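PDB 4Q0P: L-Ribose isomerase from Acinetobacter, which probably catalyses the reversible interconversion of the aldose L-ribose and the ketose L-ribulose, using a divalent metal ion bound in a cupin-type barrel. Local coordinates for residues Glu72-Phe77 with Lys104-His109; Asn81-Asp86 with Ser217-Glu222; His117-Lys122 with His241-Val246. All coordinates share one frame; numbering follows the deposited sequence.

Contact 1 (Glu72-Phe77 with Lys104-His109); sequences EAMIIF and KLMIVH. With 0MK (beta-L-ribopyranose), chain C.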
loop_
_atom_site.group_PDB
_atom_site.type_symbol
_atom_site.label_atom_id
_atom_site.label_comp_id
_atom_site.label_asym_id
_atom_site.label_seq_id
_atom_site.Cartn_x
_atom_site.Cartn_y
_atom_site.Cartn_z
ATOM N N GLU A 72 20.646 -17.696 -11.487
ATOM C CA GLU A 72 19.974 -18.190 -10.302
ATOM C C GLU A 72 20.467 -17.423 -9.084
ATOM O O GLU A 72 21.577 -17.643 -8.587
ATOM C CB GLU A 72 20.219 -19.699 -10.170
ATOM C CG GLU A 72 20.016 -20.416 -11.509
ATOM C CD GLU A 72 20.009 -21.934 -11.416
ATOM O OE1 GLU A 72 20.778 -22.495 -10.607
ATOM O OE2 GLU A 72 19.237 -22.561 -12.177
ATOM N N ALA A 73 19.627 -16.499 -8.632
ATOM C CA ALA A 73 19.926 -15.660 -7.480
ATOM C C ALA A 73 18.631 -15.011 -6.999
ATOM O O ALA A 73 17.701 -14.797 -7.787
ATOM C CB ALA A 73 20.933 -14.589 -7.864
ATOM N N MET A 74 18.575 -14.692 -5.710
ATOM C CA MET A 74 17.386 -14.073 -5.150
ATOM C C MET A 74 17.674 -13.501 -3.778
ATOM O O MET A 74 18.738 -13.726 -3.201
ATOM C CB MET A 74 16.271 -15.105 -5.011
ATOM C CG MET A 74 16.478 -16.054 -3.838
ATOM S SD MET A 74 15.324 -17.431 -3.875
ATOM C CE MET A 74 13.784 -16.574 -3.571
ATOM N N ILE A 75 16.699 -12.767 -3.257
ATOM C CA ILE A 75 16.808 -12.170 -1.942
ATOM C C ILE A 75 15.656 -12.712 -1.118
ATOM O O ILE A 75 14.542 -12.873 -1.625
ATOM C CB ILE A 75 16.706 -10.629 -2.009
ATOM C CG1 ILE A 75 17.993 -10.052 -2.598
ATOM C CG2 ILE A 75 16.447 -10.057 -0.619
ATOM C CD1 ILE A 75 17.961 -8.566 -2.778
ATOM N N ILE A 76 15.941 -13.025 0.140
ATOM C CA ILE A 76 14.924 -13.528 1.041
ATOM C C ILE A 76 15.019 -12.814 2.385
ATOM O O ILE A 76 16.091 -12.753 2.989
ATOM C CB ILE A 76 15.074 -15.045 1.287
ATOM C CG1 ILE A 76 14.841 -15.812 -0.021
ATOM C CG2 ILE A 76 14.094 -15.492 2.368
ATOM C CD1 ILE A 76 14.904 -17.330 0.120
ATOM N N PHE A 77 13.893 -12.262 2.835
ATOM C CA PHE A 77 13.816 -11.586 4.122
ATOM C C PHE A 77 12.836 -12.414 4.932
ATOM O O PHE A 77 11.640 -12.401 4.665
ATOM C CB PHE A 77 13.288 -10.162 3.962
ATOM C CG PHE A 77 14.239 -9.244 3.259
ATOM C CD1 PHE A 77 15.526 -9.053 3.750
ATOM C CD2 PHE A 77 13.843 -8.553 2.116
ATOM C CE1 PHE A 77 16.410 -8.181 3.112
ATOM C CE2 PHE A 77 14.718 -7.674 1.468
ATOM C CZ PHE A 77 16.002 -7.490 1.968
ATOM N N LYS A 104 8.242 -15.431 4.946
ATOM C CA LYS A 104 9.339 -14.673 4.364
ATOM C C LYS A 104 8.894 -13.959 3.108
ATOM O O LYS A 104 7.907 -14.342 2.471
ATOM C CB LYS A 104 10.503 -15.595 4.013
ATOM C CG LYS A 104 10.252 -16.481 2.783
ATOM C CD LYS A 104 10.378 -17.969 3.128
ATOM C CE LYS A 104 9.256 -18.433 4.047
ATOM N NZ LYS A 104 9.304 -19.913 4.286
ATOM N N LEU A 105 9.633 -12.913 2.761
ATOM C CA LEU A 105 9.366 -12.144 1.564
ATOM C C LEU A 105 10.528 -12.495 0.643
ATOM O O LEU A 105 11.676 -12.467 1.074
ATOM C CB LEU A 105 9.393 -10.643 1.873
ATOM C CG LEU A 105 8.788 -9.805 0.746
ATOM C CD1 LEU A 105 7.276 -10.102 0.703
ATOM C CD2 LEU A 105 9.039 -8.309 0.974
ATOM N N MET A 106 10.239 -12.837 -0.608
ATOM C CA MET A 106 11.297 -13.195 -1.548
ATOM C C MET A 106 11.269 -12.238 -2.729
ATOM O O MET A 106 10.206 -11.922 -3.257
ATOM C CB MET A 106 11.121 -14.649 -2.022
ATOM C CG MET A 106 11.130 -15.666 -0.880
ATOM S SD MET A 106 10.945 -17.408 -1.384
ATOM C CE MET A 106 9.422 -17.314 -2.321
ATOM N N ILE A 107 12.443 -11.766 -3.136
ATOM C CA ILE A 107 12.516 -10.834 -4.249
ATOM C C ILE A 107 13.406 -11.387 -5.355
ATOM O O ILE A 107 14.579 -11.689 -5.135
ATOM C CB ILE A 107 13.024 -9.448 -3.767
ATOM C CG1 ILE A 107 12.131 -8.956 -2.620
ATOM C CG2 ILE A 107 13.001 -8.449 -4.914
ATOM C CD1 ILE A 107 12.467 -7.574 -2.100
ATOM N N VAL A 108 12.816 -11.526 -6.540
ATOM C CA VAL A 108 13.499 -12.051 -7.709
ATOM C C VAL A 108 13.465 -11.039 -8.848
ATOM O O VAL A 108 12.401 -10.601 -9.275
ATOM C CB VAL A 108 12.834 -13.376 -8.178
ATOM C CG1 VAL A 108 13.527 -13.905 -9.423
ATOM C CG2 VAL A 108 12.901 -14.407 -7.060
ATOM N N HIS A 109 14.635 -10.666 -9.352
ATOM C CA HIS A 109 14.669 -9.698 -10.428
ATOM C C HIS A 109 14.349 -10.324 -11.775
ATOM O O HIS A 109 14.368 -11.547 -11.919
ATOM C CB HIS A 109 16.012 -8.959 -10.429
ATOM C CG HIS A 109 16.084 -7.875 -9.398
ATOM N ND1 HIS A 109 16.112 -8.136 -8.044
ATOM C CD2 HIS A 109 16.070 -6.525 -9.520
ATOM C CE1 HIS A 109 16.110 -6.995 -7.376
ATOM N NE2 HIS A 109 16.084 -6.002 -8.249
HETATM C C1 0MK C . 11.596 -21.515 -0.791
HETATM C C2 0MK C . 11.869 -20.855 0.558
HETATM C C3 0MK C . 13.365 -20.559 0.731
HETATM C C4 0MK C . 14.253 -21.769 0.385
HETATM C C5 0MK C . 13.837 -22.424 -0.938
HETATM O O1 0MK C . 11.928 -20.612 -1.832
HETATM O O2 0MK C . 11.411 -21.697 1.607
HETATM O O3 0MK C . 13.609 -20.161 2.072
HETATM O O4 0MK C . 14.211 -22.723 1.434
HETATM O O5 0MK C . 12.419 -22.693 -0.938
HETATM O O HOH W 1 17.048 -12.132 -8.510
#

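Contact 2 (Asn81-Asp86 with Ser217-Glu222); sequences NEPAVD and STYSHE. With 0MK (beta-L-ribopyranose), chain C.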
loop_
_atom_site.group_PDB
_atom_site.type_symbol
_atom_site.label_atom_id
_atom_site.label_comp_id
_atom_site.label_asym_id
_atom_site.label_seq_id
_atom_site.Cartn_x
_atom_site.Cartn_y
_atom_site.Cartn_z
ATOM N N ASN A 81 10.255 -18.046 11.537
ATOM C CA ASN A 81 10.658 -19.430 11.323
ATOM C C ASN A 81 10.518 -20.037 12.705
ATOM O O ASN A 81 11.488 -20.241 13.434
ATOM C CB ASN A 81 12.095 -19.537 10.802
ATOM C CG ASN A 81 12.387 -20.904 10.205
ATOM O OD1 ASN A 81 11.483 -21.586 9.724
ATOM N ND2 ASN A 81 13.650 -21.301 10.214
ATOM N N GLU A 82 9.259 -20.277 13.055
ATOM C CA GLU A 82 8.854 -20.811 14.338
ATOM C C GLU A 82 8.721 -22.336 14.341
ATOM O O GLU A 82 7.901 -22.900 13.619
ATOM C CB GLU A 82 7.522 -20.163 14.729
ATOM C CG GLU A 82 6.814 -20.811 15.895
ATOM C CD GLU A 82 7.674 -20.863 17.139
ATOM O OE1 GLU A 82 8.355 -19.855 17.438
ATOM O OE2 GLU A 82 7.654 -21.913 17.819
ATOM N N PRO A 83 9.527 -23.016 15.168
ATOM C CA PRO A 83 9.507 -24.479 15.280
ATOM C C PRO A 83 8.118 -25.021 15.607
ATOM O O PRO A 83 7.716 -26.071 15.103
ATOM C CB PRO A 83 10.500 -24.749 16.410
ATOM C CG PRO A 83 11.477 -23.621 16.276
ATOM C CD PRO A 83 10.575 -22.439 16.032
ATOM N N ALA A 84 7.390 -24.296 16.454
ATOM C CA ALA A 84 6.050 -24.701 16.882
ATOM C C ALA A 84 6.111 -26.033 17.632
ATOM O O ALA A 84 5.221 -26.882 17.498
ATOM C CB ALA A 84 5.115 -24.814 15.685
ATOM N N VAL A 85 7.170 -26.206 18.419
ATOM C CA VAL A 85 7.365 -27.419 19.205
ATOM C C VAL A 85 6.637 -27.340 20.549
ATOM O O VAL A 85 6.186 -28.360 21.076
ATOM C CB VAL A 85 8.867 -27.669 19.474
ATOM C CG1 VAL A 85 9.039 -28.794 20.486
ATOM C CG2 VAL A 85 9.577 -28.023 18.170
ATOM N N ASP A 86 6.522 -26.133 21.100
ATOM C CA ASP A 86 5.847 -25.947 22.384
ATOM C C ASP A 86 4.388 -26.398 22.347
ATOM O O ASP A 86 3.632 -26.008 21.455
ATOM C CB ASP A 86 5.910 -24.472 22.820
ATOM C CG ASP A 86 7.322 -24.019 23.170
ATOM O OD1 ASP A 86 8.147 -23.818 22.253
ATOM O OD2 ASP A 86 7.607 -23.869 24.377
ATOM N N SER A 217 5.187 -21.072 4.762
ATOM C CA SER A 217 5.452 -22.503 4.702
ATOM C C SER A 217 5.711 -23.065 6.087
ATOM O O SER A 217 5.692 -22.338 7.079
ATOM C CB SER A 217 6.684 -22.761 3.833
ATOM O OG SER A 217 7.862 -22.407 4.538
ATOM N N THR A 218 5.944 -24.372 6.151
ATOM C CA THR A 218 6.254 -25.010 7.416
ATOM C C THR A 218 7.715 -24.649 7.698
ATOM O O THR A 218 8.364 -23.999 6.868
ATOM C CB THR A 218 6.058 -26.545 7.330
ATOM O OG1 THR A 218 6.771 -27.070 6.202
ATOM C CG2 THR A 218 4.580 -26.875 7.174
ATOM N N TYR A 219 8.229 -25.060 8.854
ATOM C CA TYR A 219 9.596 -24.734 9.250
ATOM C C TYR A 219 10.624 -24.942 8.146
ATOM O O TYR A 219 10.562 -25.915 7.399
ATOM C CB TYR A 219 9.998 -25.558 10.474
ATOM C CG TYR A 219 11.233 -25.047 11.178
ATOM C CD1 TYR A 219 11.155 -23.976 12.073
ATOM C CD2 TYR A 219 12.478 -25.637 10.963
ATOM C CE1 TYR A 219 12.288 -23.507 12.742
ATOM C CE2 TYR A 219 13.619 -25.176 11.629
ATOM C CZ TYR A 219 13.512 -24.112 12.517
ATOM O OH TYR A 219 14.626 -23.664 13.188
ATOM N N SER A 220 11.586 -24.030 8.067
ATOM C CA SER A 220 12.630 -24.107 7.060
ATOM C C SER A 220 13.944 -24.542 7.701
ATOM O O SER A 220 14.614 -23.753 8.368
ATOM C CB SER A 220 12.796 -22.748 6.374
ATOM O OG SER A 220 13.770 -22.808 5.345
ATOM N N HIS A 221 14.299 -25.808 7.503
ATOM C CA HIS A 221 15.529 -26.375 8.051
ATOM C C HIS A 221 16.721 -25.968 7.193
ATOM O O HIS A 221 16.925 -26.510 6.107
ATOM C CB HIS A 221 15.422 -27.899 8.093
ATOM C CG HIS A 221 14.269 -28.399 8.902
ATOM N ND1 HIS A 221 14.313 -28.503 10.277
ATOM C CD2 HIS A 221 13.026 -28.792 8.535
ATOM C CE1 HIS A 221 13.146 -28.939 10.720
ATOM N NE2 HIS A 221 12.348 -29.121 9.684
ATOM N N GLU A 222 17.510 -25.018 7.684
ATOM C CA GLU A 222 18.668 -24.544 6.940
ATOM C C GLU A 222 19.857 -24.219 7.836
ATOM O O GLU A 222 19.898 -23.166 8.472
ATOM C CB GLU A 222 18.292 -23.302 6.126
ATOM C CG GLU A 222 17.189 -23.540 5.110
ATOM C CD GLU A 222 16.756 -22.270 4.395
ATOM O OE1 GLU A 222 16.166 -21.382 5.051
ATOM O OE2 GLU A 222 17.009 -22.159 3.175
HETATM C C1 0MK C . 11.596 -21.515 -0.791
HETATM C C2 0MK C . 11.869 -20.855 0.558
HETATM C C3 0MK C . 13.365 -20.559 0.731
HETATM C C4 0MK C . 14.253 -21.769 0.385
HETATM C C5 0MK C . 13.837 -22.424 -0.938
HETATM O O1 0MK C . 11.928 -20.612 -1.832
HETATM O O2 0MK C . 11.411 -21.697 1.607
HETATM O O3 0MK C . 13.609 -20.161 2.072
HETATM O O4 0MK C . 14.211 -22.723 1.434
HETATM O O5 0MK C . 12.419 -22.693 -0.938
#

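Contact 3 (His117-Lys122 with His241-Val246); sequences HHHGRK and HDNDFV. With CO (cobalt (II) ion), chain B; 0MK (beta-L-ribopyranose), chain C; NCO (cobalt hexammine(III)), chain G.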
loop_
_atom_site.group_PDB
_atom_site.type_symbol
_atom_site.label_atom_id
_atom_site.label_comp_id
_atom_site.label_asym_id
_atom_site.label_seq_id
_atom_site.Cartn_x
_atom_site.Cartn_y
_atom_site.Cartn_z
ATOM N N HIS A 117 14.517 -27.373 -7.124
ATOM C CA HIS A 117 14.835 -27.999 -5.853
ATOM C C HIS A 117 13.575 -28.590 -5.239
ATOM O O HIS A 117 12.475 -28.385 -5.749
ATOM C CB HIS A 117 15.421 -26.963 -4.885
ATOM C CG HIS A 117 14.437 -25.916 -4.453
ATOM N ND1 HIS A 117 14.020 -24.894 -5.280
ATOM C CD2 HIS A 117 13.763 -25.754 -3.290
ATOM C CE1 HIS A 117 13.133 -24.149 -4.645
ATOM N NE2 HIS A 117 12.960 -24.648 -3.436
ATOM N N HIS A 118 13.739 -29.331 -4.151
ATOM C CA HIS A 118 12.594 -29.890 -3.457
ATOM C C HIS A 118 12.927 -30.040 -1.983
ATOM O O HIS A 118 14.092 -30.002 -1.587
ATOM C CB HIS A 118 12.163 -31.238 -4.069
ATOM C CG HIS A 118 12.935 -32.420 -3.570
ATOM N ND1 HIS A 118 14.178 -32.761 -4.058
ATOM C CD2 HIS A 118 12.633 -33.346 -2.629
ATOM C CE1 HIS A 118 14.609 -33.847 -3.440
ATOM N NE2 HIS A 118 13.690 -34.222 -2.568
ATOM N N HIS A 119 11.897 -30.188 -1.168
ATOM C CA HIS A 119 12.080 -30.337 0.265
ATOM C C HIS A 119 11.386 -31.618 0.691
ATOM O O HIS A 119 10.313 -31.948 0.188
ATOM C CB HIS A 119 11.445 -29.160 1.009
ATOM C CG HIS A 119 11.763 -27.827 0.409
ATOM N ND1 HIS A 119 13.012 -27.248 0.497
ATOM C CD2 HIS A 119 11.004 -26.974 -0.318
ATOM C CE1 HIS A 119 13.007 -26.097 -0.150
ATOM N NE2 HIS A 119 11.800 -25.906 -0.654
ATOM N N GLY A 120 11.996 -32.343 1.618
ATOM C CA GLY A 120 11.371 -33.560 2.083
ATOM C C GLY A 120 10.346 -33.241 3.154
ATOM O O GLY A 120 9.355 -33.959 3.311
ATOM N N ARG A 121 10.565 -32.141 3.876
ATOM C CA ARG A 121 9.671 -31.762 4.970
ATOM C C ARG A 121 8.825 -30.513 4.754
ATOM O O ARG A 121 7.650 -30.477 5.130
ATOM C CB ARG A 121 10.495 -31.581 6.245
ATOM C CG ARG A 121 11.533 -32.672 6.447
ATOM C CD ARG A 121 12.470 -32.345 7.594
ATOM N NE ARG A 121 13.527 -33.342 7.751
ATOM C CZ ARG A 121 14.493 -33.560 6.861
ATOM N NH1 ARG A 121 14.543 -32.850 5.740
ATOM N NH2 ARG A 121 15.414 -34.486 7.095
ATOM N N LYS A 122 9.414 -29.494 4.143
ATOM C CA LYS A 122 8.717 -28.229 3.939
ATOM C C LYS A 122 7.687 -28.123 2.823
ATOM O O LYS A 122 7.974 -28.399 1.654
ATOM C CB LYS A 122 9.740 -27.103 3.768
ATOM C CG LYS A 122 9.123 -25.721 3.657
ATOM C CD LYS A 122 10.180 -24.634 3.771
ATOM C CE LYS A 122 11.146 -24.685 2.607
ATOM N NZ LYS A 122 12.265 -23.725 2.791
ATOM N N HIS A 241 19.131 -30.565 7.137
ATOM C CA HIS A 241 18.978 -29.800 5.905
ATOM C C HIS A 241 17.740 -30.291 5.168
ATOM O O HIS A 241 17.484 -31.497 5.108
ATOM C CB HIS A 241 20.214 -29.958 5.018
ATOM C CG HIS A 241 20.199 -29.083 3.801
ATOM N ND1 HIS A 241 19.909 -27.735 3.858
ATOM C CD2 HIS A 241 20.458 -29.357 2.500
ATOM C CE1 HIS A 241 19.991 -27.218 2.646
ATOM N NE2 HIS A 241 20.323 -28.181 1.803
ATOM N N ASP A 242 16.976 -29.358 4.608
ATOM C CA ASP A 242 15.751 -29.713 3.903
ATOM C C ASP A 242 15.591 -29.013 2.551
ATOM O O ASP A 242 14.490 -28.965 1.993
ATOM C CB ASP A 242 14.546 -29.420 4.810
ATOM C CG ASP A 242 13.240 -29.942 4.242
ATOM O OD1 ASP A 242 13.181 -31.125 3.838
ATOM O OD2 ASP A 242 12.262 -29.167 4.208
ATOM N N ASN A 243 16.681 -28.462 2.026
ATOM C CA ASN A 243 16.633 -27.805 0.723
ATOM C C ASN A 243 17.513 -28.589 -0.247
ATOM O O ASN A 243 18.729 -28.416 -0.270
ATOM C CB ASN A 243 17.121 -26.356 0.808
ATOM C CG ASN A 243 16.287 -25.508 1.750
ATOM O OD1 ASN A 243 15.083 -25.720 1.903
ATOM N ND2 ASN A 243 16.924 -24.527 2.375
ATOM N N ASP A 244 16.888 -29.451 -1.043
ATOM C CA ASP A 244 17.604 -30.286 -2.006
ATOM C C ASP A 244 17.544 -29.702 -3.418
ATOM O O ASP A 244 16.524 -29.809 -4.102
ATOM C CB ASP A 244 16.994 -31.693 -2.015
ATOM C CG ASP A 244 17.861 -32.710 -2.743
ATOM O OD1 ASP A 244 18.404 -32.385 -3.822
ATOM O OD2 ASP A 244 17.986 -33.845 -2.238
ATOM N N PHE A 245 18.639 -29.094 -3.857
ATOM C CA PHE A 245 18.683 -28.511 -5.192
ATOM C C PHE A 245 19.103 -29.552 -6.224
ATOM O O PHE A 245 19.989 -30.368 -5.968
ATOM C CB PHE A 245 19.634 -27.309 -5.203
ATOM C CG PHE A 245 19.090 -26.111 -4.473
ATOM C CD1 PHE A 245 18.225 -25.228 -5.108
ATOM C CD2 PHE A 245 19.390 -25.903 -3.129
ATOM C CE1 PHE A 245 17.657 -24.155 -4.416
ATOM C CE2 PHE A 245 18.827 -24.835 -2.426
ATOM C CZ PHE A 245 17.960 -23.961 -3.071
ATOM N N VAL A 246 18.447 -29.527 -7.383
ATOM C CA VAL A 246 18.743 -30.469 -8.457
ATOM C C VAL A 246 20.179 -30.303 -8.933
ATOM O O VAL A 246 20.883 -31.284 -9.164
ATOM C CB VAL A 246 17.793 -30.268 -9.659
ATOM C CG1 VAL A 246 18.116 -31.272 -10.754
ATOM C CG2 VAL A 246 16.351 -30.427 -9.214
HETATM CO CO CO B . 11.129 -24.410 -2.110
HETATM C C1 0MK C . 11.596 -21.515 -0.791
HETATM C C2 0MK C . 11.869 -20.855 0.558
HETATM C C3 0MK C . 13.365 -20.559 0.731
HETATM C C4 0MK C . 14.253 -21.769 0.385
HETATM C C5 0MK C . 13.837 -22.424 -0.938
HETATM O O1 0MK C . 11.928 -20.612 -1.832
HETATM O O2 0MK C . 11.411 -21.697 1.607
HETATM O O3 0MK C . 13.609 -20.161 2.072
HETATM O O4 0MK C . 14.211 -22.723 1.434
HETATM O O5 0MK C . 12.419 -22.693 -0.938
HETATM CO CO NCO G . 21.740 -33.885 -5.626
HETATM N N1 NCO G . 21.390 -33.089 -4.040
HETATM N N2 NCO G . 23.400 -34.307 -5.045
HETATM N N3 NCO G . 20.076 -33.462 -6.207
HETATM N N4 NCO G . 22.369 -32.316 -6.275
HETATM N N5 NCO G . 21.113 -35.452 -4.978
HETATM N N6 NCO G . 22.092 -34.680 -7.214
HETATM O O HOH W 2 16.053 -31.807 -5.833
HETATM O O HOH W 3 10.560 -22.626 -3.261
#

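Contact 1 (Glu72-Phe77 with Lys104-His109)
Ile75 and Ile107 face each other in an antiparallel hydrogen-bonded pair, and so do Phe77 and Leu105; between them Ile76 and Met106 form the non-hydrogen-bonded pair. The strands 73-77 and 104-108 are neighbours in one sheet of the cupin-type barrel. Their axes approach to 4.7 Å and run at 163° to each other, and four backbone bonds hold the register. The straightest of these joins Phe77 N to Leu105 O at 2.8 Å, with 174° at the hydrogen.

The tightly packed face carries Ile75, Phe77, Leu105 and Ile107. Here Ile75 CG2 sits 3.6 Å above the plane of the Phe77 ring, offset toward its rim, while Ile107 CD1 meets the ring at its edge. Helix 19-35 lies against Ile75, Phe77 and Ile107, which closes this side as hydrophobic core.

The other face, with Ile76 and Met106, turns to the sugar pocket, and Ile76 stays partly exposed. A chi1 of 76° tucks Met74 CG over its own backbone, and a bend at the thioether brings CE to 3.6 Å from Met106 CB. Ile76 and Met106 run side by side, CG1 against CG. Lys104 also borders the pocket, its ammonium in a salt bridge with Glu215, a residue that itself hydrogen-bonds the ribopyranose. Apolar atoms supply part of the pocket wall: Ile76 CD1 comes to 3.6 Å from the sugar C3.

The pairing is looser where the strands part. Ala73 and His109 make no direct contact, and a water bridges them instead, donating to Ala73 O at 2.8 Å and accepting from His109 N at 2.9 Å.

Contact 2 (Asn81-Asp86 with Ser217-Glu222)
Asn81 lays its side-chain amide over one face of the Tyr219 ring and at the same time bonds the backbone of Ser220, at the rim of the cupin-type barrel where strand 73-82 ends beside the loop that follows strand 211-217. Asn81 and Tyr219 account for most of the buried surface, and Pro83 adds the next share.

The amide and ring planes are only 15° apart, with Asn81 OD1 3.3 Å above the ring and offset toward its rim. Both ends of the amide are used: OD1 accepts from Ser220 N at 3.0 Å on an in-plane lone pair, the N-H pointing almost straight at it (170°), and ND2 donates to Ser220 O at 3.2 Å. The side chain thus reads the N-H and C=O of a single residue much as a strand neighbour would, which fixes the amide's rotation. With chi1 at -164° the amide extends away from its own backbone N, across the ring to Ser220.

Ser220 itself directs its hydroxyl elsewhere, to a hydrogen bond with Lys122, so the loop held by Asn81 also borders the sugar site. Trp237 meets the Tyr219 ring, and Phe152 of a third subunit packs on Pro83, placing the Pro83 end of the contact at a subunit interface. Pro83 and Tyr219 cross at a slant, with Pro83 CG 3.6 Å from Tyr219 CE1.

Contact 3 (His117-Lys122 with His241-Val246)
Asp242 OD1 is met by three donors of segment 117-122: Arg121 N and Arg121 NH1 donate to it at 2.8 and 2.9 Å, and Gly120 N adds a weak bond. Arg121 N and NH1 come from the same face of the carboxylate; N lies on the syn side, whereas NH1 stands 41° out of the plane and completes a salt bridge, its guanidinium turned 87° against the carboxylate. The other oxygen, Asp242 OD2, accepts from Lys122 N at 2.9 Å, so one carboxylate pins three successive backbone amides.

The same residue offers its carbonyl to the metal site. His119 ND1 donates to Asp242 O at 2.7 Å, only 1° out of the ring plane, which fixes the ring's rotation and leaves NE2 to bind the cobalt ion at 2.2 Å. His117 NE2 binds it too; with Glu124 and His199 these form the three-histidine, one-glutamate site of the cupin family, completed here by a water and the sugar's O5.

Lys122 CE lies 3.5 Å over the centre of the His119 ring, and its NZ donates to the sugar O4 at 2.6 Å. Asp242 therefore acts as a second-shell residue, positioning a metal ligand and the backbone that bears a sugar-binding lysine, and the ribopyranose is held by metal and ammonium together, consistent with an isomerase site.

In the fold
Contacts 1 and 2 share strand 73-82, and strand 101-108 is its neighbour in the same sheet; contact 3 belongs to the other sheet, pairing strands 113-118 and 244-245. Their centres lie about 19 Å (1 and 2), 17 Å (1 and 3) and 14 Å (2 and 3) apart. Along the chain contact 1 closes before contact 3 opens, whereas contact 2's segments alternate with those of both others, so residues far apart in sequence are brought together round one site. Round the ribopyranose, contact 1 supplies a wall, contact 3 two of the metal's histidines, and segment 217-222 only a weak approach through Glu222. Lys104 touches Ser217, and a probable backbone bond joins Asp242 to His221.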